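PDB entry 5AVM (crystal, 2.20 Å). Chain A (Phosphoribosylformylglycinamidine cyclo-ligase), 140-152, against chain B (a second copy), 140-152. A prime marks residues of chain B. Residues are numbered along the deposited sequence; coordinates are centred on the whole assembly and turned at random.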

# COMPACT_ATOMS: atom_id res chain seq x y z
N GLU A 140 -1.97 1.77 -13.43
CA GLU A 140 -2.17 1.03 -14.67
C GLU A 140 -0.80 0.94 -15.32
O GLU A 140 -0.28 1.94 -15.82
N MET A 141 -0.22 -0.25 -15.30
CA MET A 141 1.11 -0.44 -15.86
C MET A 141 1.24 -1.73 -16.66
O MET A 141 1.83 -2.71 -16.19
N PRO A 142 0.72 -1.74 -17.91
CA PRO A 142 0.77 -2.92 -18.79
C PRO A 142 2.20 -3.40 -19.04
O PRO A 142 2.41 -4.51 -19.55
N GLY A 143 3.17 -2.57 -18.67
CA GLY A 143 4.56 -2.95 -18.85
C GLY A 143 5.06 -3.68 -17.63
O GLY A 143 6.11 -4.34 -17.66
N VAL A 144 4.31 -3.58 -16.53
CA VAL A 144 4.68 -4.22 -15.27
C VAL A 144 3.88 -5.50 -15.00
O VAL A 144 4.42 -6.49 -14.52
N TYR A 145 2.59 -5.45 -15.33
CA TYR A 145 1.70 -6.58 -15.11
C TYR A 145 1.42 -7.40 -16.36
O TYR A 145 1.35 -6.88 -17.47
N ARG A 146 1.27 -8.71 -16.16
CA ARG A 146 0.96 -9.61 -17.25
C ARG A 146 -0.49 -9.26 -17.55
O ARG A 146 -1.22 -8.83 -16.66
N GLU A 147 -0.90 -9.42 -18.81
CA GLU A 147 -2.26 -9.09 -19.21
C GLU A 147 -3.30 -9.72 -18.28
O GLU A 147 -3.24 -10.91 -17.97
N GLY A 148 -4.25 -8.90 -17.83
CA GLY A 148 -5.29 -9.38 -16.94
C GLY A 148 -4.86 -9.46 -15.49
O GLY A 148 -5.70 -9.59 -14.59
N ALA A 149 -3.56 -9.39 -15.24
CA ALA A 149 -3.04 -9.48 -13.89
C ALA A 149 -3.31 -8.21 -13.09
O ALA A 149 -3.22 -7.09 -13.61
N TRP A 150 -3.65 -8.41 -11.81
CA TRP A 150 -3.92 -7.32 -10.87
C TRP A 150 -3.20 -7.66 -9.57
O TRP A 150 -2.75 -8.79 -9.38
N ASP A 151 -3.11 -6.67 -8.69
CA ASP A 151 -2.52 -6.87 -7.38
C ASP A 151 -3.26 -5.95 -6.43
O ASP A 151 -3.32 -4.75 -6.63
N ILE A 152 -3.86 -6.55 -5.40
CA ILE A 152 -4.62 -5.82 -4.40
C ILE A 152 -3.75 -5.64 -3.17
O ILE A 152 -3.45 -6.61 -2.47
N GLU B 140 6.16 -12.02 -3.95
CA GLU B 140 6.76 -12.62 -5.14
C GLU B 140 5.67 -13.39 -5.87
O GLU B 140 5.20 -14.43 -5.40
N MET B 141 5.24 -12.86 -7.01
CA MET B 141 4.19 -13.48 -7.80
C MET B 141 4.52 -13.47 -9.29
O MET B 141 4.13 -12.57 -10.04
N PRO B 142 5.26 -14.49 -9.74
CA PRO B 142 5.64 -14.60 -11.15
C PRO B 142 4.42 -14.84 -12.03
O PRO B 142 4.50 -14.78 -13.25
N GLY B 143 3.28 -15.09 -11.39
CA GLY B 143 2.06 -15.32 -12.13
C GLY B 143 1.30 -14.03 -12.36
O GLY B 143 0.32 -14.00 -13.11
N VAL B 144 1.77 -12.96 -11.73
CA VAL B 144 1.14 -11.64 -11.85
C VAL B 144 2.02 -10.63 -12.60
O VAL B 144 1.52 -9.81 -13.37
N TYR B 145 3.33 -10.70 -12.37
CA TYR B 145 4.29 -9.78 -12.96
C TYR B 145 5.02 -10.26 -14.21
O TYR B 145 5.28 -11.45 -14.39
N ARG B 146 5.35 -9.30 -15.08
CA ARG B 146 6.10 -9.56 -16.31
C ARG B 146 7.48 -9.96 -15.81
O ARG B 146 7.90 -9.54 -14.73
N GLU B 147 8.19 -10.77 -16.58
CA GLU B 147 9.52 -11.21 -16.19
C GLU B 147 10.41 -10.04 -15.82
O GLU B 147 10.45 -9.04 -16.53
N GLY B 148 11.11 -10.17 -14.70
CA GLY B 148 12.02 -9.12 -14.25
C GLY B 148 11.39 -7.84 -13.75
O GLY B 148 12.10 -6.93 -13.31
N ALA B 149 10.06 -7.76 -13.79
CA ALA B 149 9.34 -6.57 -13.36
C ALA B 149 9.16 -6.47 -11.84
O ALA B 149 9.15 -7.48 -11.13
N TRP B 150 9.02 -5.23 -11.37
CA TRP B 150 8.84 -4.90 -9.95
C TRP B 150 7.80 -3.79 -9.81
O TRP B 150 7.58 -3.01 -10.73
N ASP B 151 7.18 -3.72 -8.64
CA ASP B 151 6.21 -2.68 -8.36
C ASP B 151 6.58 -2.17 -6.97
O ASP B 151 6.56 -2.92 -5.99
N ILE B 152 6.95 -0.90 -6.90
CA ILE B 152 7.36 -0.30 -5.65
C ILE B 152 6.27 0.66 -5.19
O ILE B 152 6.05 1.71 -5.80

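The two stretches cross at Tyr145 and Tyr145′, whose backbones form a single beta bridge (CA to CA 4.6 Å), and together they bury 785 Å². The side chains are described in sequence order along chain B.

Glu140′ is out of reach. Met141′ directs its CA-to-CB bond toward chain A; with chi1 m, chi2 t and chi3 m, the thioether carries its methyl CE to 3.1 Å from Asp151 OD1. Met141′ O accepts hydrogen bonds from Val144′ N (2.9 Å) and Tyr145′ N (3.1 Å), which folds the loop back on itself. The CA-to-CB bond of Pro142′ points away, and the residue contributes its backbone instead: Arg146 NE donates a weak hydrogen bond to Pro142′ O at 3.5 Å, with an N-H...O angle of 153°. Gly143′ has no side chain, and its O lies 4.1 Å from Arg146 CD.

Val144′ is buried, with 75 Å² covered by the chain A stretch. Its CA-to-CB bond points away, yet the t rotamer places CG1 in a pocket of chain A, 3.4 Å from Tyr145 CD1, 3.8 Å from Ala149 CB and 3.3 Å from Trp150 O. Relative to the Tyr145 ring this methyl lies at the edge, near the ring plane. The backbone fixes the register: Arg146 N donates to Val144′ O at 3.0 Å and 177°, and Arg146′ N donates to Val144 O with the same distance and angle.

Tyr145′ (chi1 m) starts away from chain A, but its end returns to it. Its ring pairs obliquely with that of Tyr145, centroids 4.6 Å apart and planes at 39°, and the CE1 atoms of Tyr145 and Tyr145′ approach to 3.3 Å. The hydroxyls form a directed chain: Tyr145′ OH donates to Tyr145 OH at 2.7 Å, and Tyr145 OH donates to Asp151′ OD2, also at 2.7 Å.

Arg146′ has the largest covered area, 124 Å². Its chi1 and chi2 are both m and chi3 is t, whereas Arg146 has chi2 t, so the two arginines depart from exact symmetry. One face of the Arg146′ guanidinium lies over Arg146 CA and Glu147 N. Its NH2 makes a salt bridge with Glu147 OE2 at 3.5 Å, the hydrogen bond within it being weak (139°). Water 3 reinforces this pair, accepting from Arg146′ NH2 at 2.8 Å and donating to Glu147 OE2 at 2.4 Å. Less favourably, Arg146 NH1 and Arg146′ NH1, like charges and both donors, stand 3.4 Å apart.

Glu147′ (chi1 t, chi2 p) folds back so that its OE1 accepts a weak bond from Gly148′ N at 3.0 Å. Gly148′ has positive phi (70°), which favours glycine in the type II turn from Arg146′ to Ala149′. Ala149′ points toward chain A, with CB 3.6 Å from Val144 O and 4.4 Å from Val144 CG1. The CA-to-CB bond of Trp150′ points away, its CB 6.5 Å and its O 3.7 Å from Val144 CG1. Asp151′ (chi1 t) points in, its OD2 also lying 3.4 Å from Met141 CE; Ile152′ makes no contact.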

# COMPACT_ATOMS: atom_id res chain seq x y z
CB GLU A 140 -3.15 1.77 -15.59
CG GLU A 140 -3.40 1.02 -16.88
CD GLU A 140 -4.62 1.52 -17.61
OE1 GLU A 140 -5.74 1.26 -17.13
OE2 GLU A 140 -4.46 2.17 -18.66
CB MET A 141 2.15 -0.43 -14.73
CG MET A 141 2.04 0.78 -13.80
SD MET A 141 3.43 0.90 -12.67
CE MET A 141 2.81 -0.00 -11.27
CB PRO A 142 0.09 -2.43 -20.06
CG PRO A 142 0.42 -0.96 -20.07
CD PRO A 142 0.18 -0.58 -18.63
CB VAL A 144 4.49 -3.24 -14.09
CG1 VAL A 144 4.58 -3.98 -12.76
CG2 VAL A 144 5.55 -2.14 -14.16
CB TYR A 145 0.38 -6.07 -14.52
CG TYR A 145 0.52 -5.67 -13.07
CD1 TYR A 145 0.49 -6.62 -12.05
CD2 TYR A 145 0.79 -4.34 -12.71
CE1 TYR A 145 0.72 -6.28 -10.73
CE2 TYR A 145 1.02 -3.99 -11.38
CZ TYR A 145 0.98 -4.97 -10.40
OH TYR A 145 1.23 -4.65 -9.08
CB ARG A 146 1.09 -11.08 -16.82
CG ARG A 146 2.54 -11.49 -16.55
CD ARG A 146 2.70 -12.98 -16.32
NE ARG A 146 4.11 -13.39 -16.39
CZ ARG A 146 4.85 -13.40 -17.50
NH1 ARG A 146 4.34 -13.01 -18.66
NH2 ARG A 146 6.13 -13.77 -17.44
CB GLU A 147 -2.48 -9.52 -20.66
CG GLU A 147 -1.62 -8.70 -21.63
CD GLU A 147 -1.76 -9.15 -23.08
OE1 GLU A 147 -2.91 -9.22 -23.58
OE2 GLU A 147 -0.72 -9.41 -23.72
CB ALA A 149 -1.54 -9.76 -13.93
CB TRP A 150 -5.42 -7.24 -10.52
CG TRP A 150 -6.31 -6.51 -11.47
CD1 TRP A 150 -6.74 -6.95 -12.68
CD2 TRP A 150 -6.94 -5.24 -11.25
NE1 TRP A 150 -7.61 -6.03 -13.23
CE2 TRP A 150 -7.75 -4.98 -12.37
CE3 TRP A 150 -6.90 -4.30 -10.20
CZ2 TRP A 150 -8.52 -3.81 -12.48
CZ3 TRP A 150 -7.66 -3.14 -10.31
CH2 TRP A 150 -8.46 -2.91 -11.45
CB ASP A 151 -1.03 -6.55 -7.35
CG ASP A 151 -0.40 -6.86 -5.98
OD1 ASP A 151 -0.70 -7.93 -5.41
OD2 ASP A 151 0.40 -6.04 -5.49
CB ILE A 152 -5.88 -6.61 -3.97
CG1 ILE A 152 -6.57 -7.22 -5.19
CG2 ILE A 152 -6.83 -5.69 -3.23
CD1 ILE A 152 -7.20 -6.23 -6.13
CB GLU B 140 7.92 -13.55 -4.74
CG GLU B 140 8.57 -14.26 -5.91
CD GLU B 140 9.92 -14.86 -5.55
OE1 GLU B 140 10.90 -14.09 -5.43
OE2 GLU B 140 10.00 -16.10 -5.40
CB MET B 141 2.85 -12.77 -7.56
CG MET B 141 2.44 -12.71 -6.09
SD MET B 141 0.91 -11.78 -5.83
CE MET B 141 1.51 -10.10 -5.92
CB PRO B 142 6.61 -15.78 -11.15
CG PRO B 142 6.15 -16.61 -9.99
CD PRO B 142 5.89 -15.56 -8.95
CB VAL B 144 0.80 -11.06 -10.44
CG1 VAL B 144 0.27 -9.63 -10.56
CG2 VAL B 144 -0.23 -11.95 -9.75
CB TYR B 145 5.33 -9.40 -11.90
CG TYR B 145 4.73 -8.60 -10.77
CD1 TYR B 145 4.51 -7.23 -10.91
CD2 TYR B 145 4.30 -9.23 -9.60
CE1 TYR B 145 3.87 -6.50 -9.92
CE2 TYR B 145 3.65 -8.51 -8.59
CZ TYR B 145 3.44 -7.14 -8.76
OH TYR B 145 2.79 -6.41 -7.78
CB ARG B 146 6.20 -8.30 -17.17
CG ARG B 146 4.91 -7.87 -17.88
CD ARG B 146 4.45 -8.93 -18.85
NE ARG B 146 3.31 -8.53 -19.67
CZ ARG B 146 2.71 -9.33 -20.54
NH1 ARG B 146 3.13 -10.58 -20.71
NH2 ARG B 146 1.68 -8.89 -21.25
CB GLU B 147 10.17 -11.98 -17.33
CG GLU B 147 11.58 -12.45 -17.03
CD GLU B 147 11.61 -13.46 -15.91
OE1 GLU B 147 11.17 -13.12 -14.79
OE2 GLU B 147 12.08 -14.59 -16.15
CB ALA B 149 7.98 -6.49 -14.04
CB TRP B 150 10.14 -4.37 -9.34
CG TRP B 150 11.14 -5.39 -8.92
CD1 TRP B 150 11.97 -6.12 -9.72
CD2 TRP B 150 11.46 -5.75 -7.57
NE1 TRP B 150 12.79 -6.91 -8.95
CE2 TRP B 150 12.49 -6.71 -7.63
CE3 TRP B 150 10.97 -5.36 -6.31
CZ2 TRP B 150 13.04 -7.28 -6.48
CZ3 TRP B 150 11.52 -5.93 -5.17
CH2 TRP B 150 12.54 -6.88 -5.26
CB ASP B 151 4.78 -3.23 -8.34
CG ASP B 151 3.73 -2.13 -8.28
OD1 ASP B 151 4.02 -1.07 -7.71
OD2 ASP B 151 2.62 -2.33 -8.80
CB ILE B 152 8.69 0.44 -5.86
CG1 ILE B 152 9.71 -0.53 -6.46
CG2 ILE B 152 9.19 1.03 -4.54
CD1 ILE B 152 11.00 0.10 -6.91
O HOH W 1 0.49 -5.92 -19.88
O HOH W 2 7.17 -13.77 -14.21
O HOH W 3 1.04 -10.96 -23.06